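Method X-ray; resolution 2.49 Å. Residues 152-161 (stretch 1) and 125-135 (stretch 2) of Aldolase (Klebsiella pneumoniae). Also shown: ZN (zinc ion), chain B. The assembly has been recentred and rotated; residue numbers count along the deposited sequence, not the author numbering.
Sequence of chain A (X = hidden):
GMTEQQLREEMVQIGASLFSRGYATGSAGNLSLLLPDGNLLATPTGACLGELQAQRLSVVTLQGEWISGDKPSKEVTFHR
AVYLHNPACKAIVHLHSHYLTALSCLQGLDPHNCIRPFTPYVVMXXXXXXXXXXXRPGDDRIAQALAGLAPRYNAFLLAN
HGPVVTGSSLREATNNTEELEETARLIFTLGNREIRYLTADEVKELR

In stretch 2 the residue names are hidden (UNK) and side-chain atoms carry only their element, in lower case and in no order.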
# COMPACT_ATOMS: atom_id res chain seq x y z
N ARG A 152 19.73 4.85 27.58
CA ARG A 152 20.34 3.66 27.03
C ARG A 152 19.74 3.20 25.71
O ARG A 152 20.34 2.36 25.03
CB ARG A 152 20.27 2.51 28.06
CG ARG A 152 21.19 2.73 29.26
CD ARG A 152 20.83 1.83 30.44
NE ARG A 152 19.55 2.21 31.03
CZ ARG A 152 18.51 1.38 31.15
NH1 ARG A 152 18.60 0.12 30.74
NH2 ARG A 152 17.38 1.82 31.69
N TYR A 153 18.60 3.74 25.30
CA TYR A 153 17.93 3.24 24.11
C TYR A 153 17.50 4.39 23.22
O TYR A 153 17.05 5.43 23.71
CB TYR A 153 16.73 2.38 24.50
CG TYR A 153 17.12 1.19 25.34
CD1 TYR A 153 17.67 0.06 24.76
CD2 TYR A 153 16.95 1.21 26.72
CE1 TYR A 153 18.04 -1.03 25.53
CE2 TYR A 153 17.31 0.12 27.49
CZ TYR A 153 17.85 -1.00 26.89
OH TYR A 153 18.22 -2.09 27.64
N ASN A 154 17.63 4.20 21.91
CA ASN A 154 17.28 5.24 20.96
C ASN A 154 15.87 5.11 20.42
O ASN A 154 15.41 6.00 19.70
CB ASN A 154 18.28 5.23 19.81
CG ASN A 154 19.69 5.30 20.30
OD1 ASN A 154 20.00 6.07 21.21
ND2 ASN A 154 20.56 4.49 19.73
N ALA A 155 15.17 4.02 20.74
CA ALA A 155 13.78 3.84 20.34
C ALA A 155 13.11 2.96 21.38
O ALA A 155 13.78 2.27 22.16
CB ALA A 155 13.67 3.24 18.94
N PHE A 156 11.78 3.01 21.42
CA PHE A 156 11.00 2.38 22.47
C PHE A 156 9.68 1.89 21.90
O PHE A 156 9.07 2.58 21.08
CB PHE A 156 10.70 3.35 23.63
CG PHE A 156 11.83 4.28 23.95
CD1 PHE A 156 12.83 3.89 24.82
CD2 PHE A 156 11.87 5.56 23.41
CE1 PHE A 156 13.87 4.74 25.13
CE2 PHE A 156 12.91 6.41 23.71
CZ PHE A 156 13.91 6.00 24.57
N LEU A 157 9.24 0.73 22.34
CA LEU A 157 7.95 0.20 21.91
C LEU A 157 7.01 0.27 23.09
O LEU A 157 7.21 -0.42 24.10
CB LEU A 157 8.09 -1.22 21.37
CG LEU A 157 6.89 -1.84 20.66
CD1 LEU A 157 6.45 -0.98 19.49
CD2 LEU A 157 7.22 -3.23 20.17
N LEU A 158 5.99 1.13 22.98
CA LEU A 158 4.92 1.20 23.96
C LEU A 158 3.93 0.08 23.68
O LEU A 158 3.30 0.05 22.62
CB LEU A 158 4.21 2.56 23.89
CG LEU A 158 5.05 3.82 23.95
CD1 LEU A 158 4.11 5.01 23.98
CD2 LEU A 158 5.94 3.84 25.17
N ALA A 159 3.81 -0.85 24.62
CA ALA A 159 2.94 -2.00 24.42
C ALA A 159 1.52 -1.55 24.15
O ALA A 159 1.05 -0.55 24.70
CB ALA A 159 2.99 -2.91 25.65
N ASN A 160 0.83 -2.28 23.27
CA ASN A 160 -0.56 -1.98 22.89
C ASN A 160 -0.71 -0.53 22.44
O ASN A 160 -1.69 0.15 22.77
CB ASN A 160 -1.53 -2.27 24.04
CG ASN A 160 -1.45 -3.68 24.52
OD1 ASN A 160 -0.77 -3.99 25.50
ND2 ASN A 160 -2.16 -4.57 23.84
N HIS A 161 0.26 -0.04 21.68
CA HIS A 161 0.27 1.37 21.36
C HIS A 161 1.05 1.65 20.09
O HIS A 161 0.44 1.87 19.03
CB HIS A 161 0.86 2.15 22.53
CG HIS A 161 0.70 3.63 22.41
ND1 HIS A 161 0.82 4.48 23.49
CD2 HIS A 161 0.42 4.42 21.34
CE1 HIS A 161 0.63 5.73 23.09
NE2 HIS A 161 0.38 5.71 21.79
N UNK A 125 21.80 1.39 13.37
CA UNK A 125 21.29 2.75 13.50
C UNK A 125 20.45 2.95 14.75
O UNK A 125 20.35 4.09 15.22
n UNK A 125 17.80 4.06 10.11
c UNK A 125 18.77 4.77 9.56
c UNK A 125 20.29 2.85 9.76
n UNK A 125 18.56 6.03 9.20
c UNK A 125 21.21 2.81 10.97
n UNK A 125 19.97 4.22 9.39
c UNK A 125 20.48 3.13 12.26
N UNK A 126 19.88 1.90 15.32
CA UNK A 126 18.96 2.10 16.43
C UNK A 126 19.50 1.37 17.66
O UNK A 126 19.65 1.97 18.73
c UNK A 126 16.59 2.00 17.20
c UNK A 126 17.08 2.30 14.79
c UNK A 126 17.54 1.64 16.08
N UNK A 127 19.80 0.09 17.51
CA UNK A 127 20.16 -0.75 18.64
C UNK A 127 18.95 -1.50 19.17
O UNK A 127 17.95 -1.68 18.48
N UNK A 128 19.06 -1.93 20.43
CA UNK A 128 17.97 -2.66 21.05
C UNK A 128 16.76 -1.77 21.26
O UNK A 128 16.89 -0.55 21.44
c UNK A 128 19.39 -4.40 22.24
o UNK A 128 19.75 -5.01 23.27
o UNK A 128 19.81 -4.68 21.10
c UNK A 128 18.40 -3.25 22.39
N UNK A 129 15.59 -2.39 21.26
CA UNK A 129 14.33 -1.69 21.43
C UNK A 129 13.60 -2.24 22.65
O UNK A 129 13.03 -3.34 22.60
c UNK A 129 12.18 -1.01 20.37
c UNK A 129 13.46 -1.79 20.17
c UNK A 129 14.23 -1.28 18.94
N UNK A 130 13.57 -1.51 23.77
CA UNK A 130 12.82 -1.97 24.94
C UNK A 130 11.32 -1.80 24.77
O UNK A 130 10.83 -1.12 23.87
c UNK A 130 14.23 -0.22 24.01
c UNK A 130 13.71 0.19 25.37
c UNK A 130 13.35 -1.07 26.06
N UNK A 131 10.58 -2.43 25.68
CA UNK A 131 9.13 -2.43 25.64
C UNK A 131 8.62 -1.79 26.92
O UNK A 131 9.04 -2.16 28.01
c UNK A 131 9.08 -4.46 24.17
c UNK A 131 7.04 -3.80 25.47
c UNK A 131 8.55 -3.84 25.47
N UNK A 132 7.74 -0.80 26.77
CA UNK A 132 7.10 -0.17 27.91
C UNK A 132 5.77 -0.87 28.10
O UNK A 132 5.05 -1.08 27.11
c UNK A 132 6.92 1.34 27.69
c UNK A 132 8.28 2.03 27.58
c UNK A 132 6.07 1.93 28.81
N UNK A 133 5.41 -1.27 29.32
CA UNK A 133 4.10 -1.88 29.54
C UNK A 133 2.97 -0.96 29.09
O UNK A 133 3.14 0.25 28.95
c UNK A 133 4.07 -2.11 31.06
c UNK A 133 5.50 -2.20 31.46
c UNK A 133 6.24 -1.27 30.54
N UNK A 134 1.82 -1.58 28.83
CA UNK A 134 0.65 -0.80 28.46
C UNK A 134 0.12 -0.06 29.68
O UNK A 134 0.02 -0.64 30.78
o UNK A 134 -5.18 1.47 27.61
c UNK A 134 -3.07 0.84 26.73
c UNK A 134 -2.73 -1.00 28.78
c UNK A 134 -0.46 -1.67 27.89
c UNK A 134 -1.92 0.07 26.80
c UNK A 134 -4.05 0.69 27.69
c UNK A 134 -1.74 -0.87 27.80
c UNK A 134 -3.88 -0.22 28.72
N UNK A 135 -0.23 1.20 29.48
CA UNK A 135 -0.90 2.02 30.48
C UNK A 135 -1.93 2.88 29.77
O UNK A 135 -1.74 3.26 28.61
c UNK A 135 0.83 1.48 33.15
c UNK A 135 2.48 2.31 31.64
c UNK A 135 3.48 1.67 32.36
c UNK A 135 1.14 2.22 32.02
c UNK A 135 0.06 2.93 31.25
c UNK A 135 1.81 0.83 33.88
c UNK A 135 3.14 0.93 33.48
o UNK A 135 4.12 0.29 34.21
ZN ZN B . 0.19 7.35 20.42
O HOH W 1 18.38 1.60 21.21
O HOH W 2 18.75 -4.37 25.89
O HOH W 3 2.07 1.49 26.47

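Position 125 carries three carbons, a nitrogen, and a carbon bearing two more nitrogens, a guanidinium that touches nothing on stretch 1; this is Arg125, and its side chain is poorly ordered. At 126 one carbon carries two others, and one of the branches packs against Ala155. Three carbons forked at CB identify Val126, whose CG1 lies 3.6 Å from Ala155 CB, while its backbone O accepts a hydrogen bond from Asn154 ND2 at 2.9 Å.

Position 127 has no side-chain atoms. With phi at 95° and psi at -158°, a CB would be jammed against the carbonyl O of Val126, so the backbone itself calls for Gly127. At 128 there are two carbons, the second bearing two oxygens, and CB sits 3.9 Å from Tyr153 CE1. A carboxylate this short is Asp128; a water links its OD2 to Tyr153 OH, 2.9 Å from each. A second water donates to Val126 O and Asp128 O and accepts from Asn154 N, joining the two backbones ahead of the paired residues.

Position 129 again shows one carbon carrying two, with a branch near Leu157 CB: Val129, whose CG1 is 4.2 Å from that atom. At 130 three carbons close a ring onto the backbone N, and the ring lies against Tyr153 and Phe156; this is Pro130. Its CG lies over one face of the Tyr153 ring, 3.9 Å from the centroid in a CH-pi contact, and also meets Phe156 CD1 at 3.8 Å. Without an amide hydrogen it cannot donate, but its O accepts from Leu157 N at 2.9 Å.

Positions 131 and 132 each have a carbon carrying two carbons. The first, beside Leu157 and Ala159, is Val131, with CG1 4.2 Å from Ala159 CB; the second, beside Leu158, is Val132, with CB 3.7 Å from Leu158 CD2. At 133 three carbons again form a ring with the backbone N, and the CA-to-CB bond points away from stretch 1: Pro133. Position 134 has one carbon and a six-carbon ring bearing an oxygen, its CB 3.3 Å from Asn160 OD1; this is Tyr134. Position 135 has the same atoms, but its CA-to-CB bond points away and it makes no contact: Tyr135.

The contact is a short parallel pairing. Beyond the Pro130 bond, Val132 N donates to Leu157 O (2.7 Å) and Ala159 N to Val132 O (2.8 Å), so the two strands alternate as donors. Leu157 and Val131 share one sheet face, Leu158 and Val132 the other. Packing of Tyr153 on Pro130 extends the contact at one end, and Tyr134 beside Ala159 and Asn160 at the other; just beyond it His161 NE2 binds zinc at 2.1 Å from ZN.

Stretch 2 125-135: RVGDVPVVPYY
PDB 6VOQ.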